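Local coordinates for cypemycin cysteine dehydrogenase (decarboxylating) (Streptomyces sp, PDB 6JDD) that catalyses the FAD-dependent oxidative decarboxylation of the C-terminal cysteine of the precursor peptide during biosynthesis of the linaridin cypemycin, at the interface of chains A and B. Numbering follows the deposited sequence. Chains: chain A/B, Cypemycin cysteine dehydrogenase (decarboxylating).

The interface of chains A and B. Residues chain A 133-135; chain B 117, 142, 145-147.
The side-chain amide nitrogen of A:Asn133 is gripped twice by B:Gln117, at the end of helix 111-118 of chain B. ND2 gives one N-H to the side-chain oxygen OE1 of B:Gln117 at 2.7 Å, and the other to the backbone O of B:Gln117 at 2.9 Å. Both acceptors lie close to the amide plane of A:Asn133, and ND2 in turn sits in the carbonyl plane of the glutamine amide; the two amides are turned 45° against each other. B:Gln117 suits its place because its chain, bent at chi2 (-54°), curls OE1 back near its own carbonyl, so that one residue offers two acceptors. The other end of the asparagine amide is used within chain A: OD1 accepts the backbone N of A:Ile135 at 2.8 Å, an N-cap for helix 134-142. With chi1 at 62°, CG stands between the backbone N and C, from where one amide can cap its helix and reach the neighbour. An aspartate in place of A:Asn133 could still cap the helix, but would probably set an oxygen against the two B:Gln117 oxygens, leaving both without their donor.

Over one face of the B:Arg146 guanidinium, toward its rim, lie A:Asn133 ND2 and B:Gln117 O, while the arginine's aliphatic stem serves as an apolar surface. A:Ile135 crosses that stem at about a right angle, its CD1 3.8 Å from CG of B:Arg146, and its CG1 packs 3.9 Å from the methyl CG2 of B:Thr142. A:Glu134 lays its bent side chain against the carbonyl O of B:Leu145, with OE1 beside the ring carbon CD of B:Pro147; its OE2 is 4.5 Å from NE of B:Arg146, too far for a salt bridge, though the opposite charges may attract. In this homo-oligomeric flavoprotein, the patch docks the start of one subunit's helix onto its neighbour and probably helps hold the assembly together.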
# COMPACT_ATOMS: atom_id res chain seq x y z
N ASN A 133 25.41 -19.25 -29.25
CA ASN A 133 24.96 -20.25 -30.24
C ASN A 133 25.04 -19.57 -31.61
O ASN A 133 25.46 -18.42 -31.67
CB ASN A 133 23.58 -20.80 -29.89
CG ASN A 133 22.50 -19.73 -29.89
OD1 ASN A 133 22.41 -18.91 -30.80
ND2 ASN A 133 21.64 -19.74 -28.87
N GLU A 134 24.54 -20.23 -32.63
CA GLU A 134 24.69 -19.77 -34.04
C GLU A 134 23.88 -18.48 -34.26
O GLU A 134 24.34 -17.61 -35.04
CB GLU A 134 24.30 -20.89 -35.00
CG GLU A 134 25.14 -22.17 -34.77
CD GLU A 134 24.70 -23.24 -33.74
OE1 GLU A 134 25.07 -24.41 -33.99
OE2 GLU A 134 24.04 -22.94 -32.68
N ILE A 135 22.74 -18.37 -33.58
CA ILE A 135 21.81 -17.25 -33.78
C ILE A 135 22.37 -16.02 -33.06
O ILE A 135 22.34 -14.94 -33.62
CB ILE A 135 20.44 -17.65 -33.26
CG1 ILE A 135 19.83 -18.67 -34.22
CG2 ILE A 135 19.57 -16.45 -33.06
CD1 ILE A 135 18.59 -19.30 -33.67
N GLN B 117 18.73 -20.69 -24.84
CA GLN B 117 19.82 -20.24 -25.73
C GLN B 117 21.07 -21.11 -25.48
O GLN B 117 21.78 -21.39 -26.46
CB GLN B 117 20.20 -18.77 -25.51
CG GLN B 117 19.17 -17.71 -25.95
CD GLN B 117 18.68 -17.80 -27.38
OE1 GLN B 117 19.37 -18.35 -28.25
NE2 GLN B 117 17.49 -17.25 -27.63
N THR B 142 14.92 -19.43 -39.06
CA THR B 142 16.22 -19.11 -38.41
C THR B 142 16.59 -20.16 -37.37
O THR B 142 17.80 -20.40 -37.12
CB THR B 142 16.25 -17.71 -37.81
OG1 THR B 142 16.10 -16.78 -38.86
CG2 THR B 142 17.57 -17.39 -37.17
N LEU B 145 19.30 -22.98 -37.79
CA LEU B 145 20.75 -22.77 -37.52
C LEU B 145 21.20 -23.52 -36.25
O LEU B 145 22.45 -23.67 -36.02
CB LEU B 145 21.01 -21.27 -37.39
CG LEU B 145 20.66 -20.45 -38.64
CD1 LEU B 145 21.24 -19.05 -38.52
CD2 LEU B 145 21.14 -21.11 -39.93
N ARG B 146 20.23 -23.96 -35.44
CA ARG B 146 20.52 -24.69 -34.19
C ARG B 146 20.15 -26.14 -34.40
O ARG B 146 19.00 -26.48 -34.65
CB ARG B 146 19.76 -24.07 -33.01
CG ARG B 146 20.20 -22.64 -32.69
CD ARG B 146 19.73 -22.14 -31.34
NE ARG B 146 20.21 -22.97 -30.25
CZ ARG B 146 19.65 -23.02 -29.05
NH1 ARG B 146 18.59 -22.27 -28.80
NH2 ARG B 146 20.13 -23.81 -28.11
N PRO B 147 21.13 -27.06 -34.26
CA PRO B 147 20.88 -28.45 -34.59
C PRO B 147 19.97 -29.12 -33.57
O PRO B 147 19.31 -30.03 -33.89
CB PRO B 147 22.30 -29.04 -34.64
CG PRO B 147 23.13 -28.16 -33.67
CD PRO B 147 22.50 -26.79 -33.76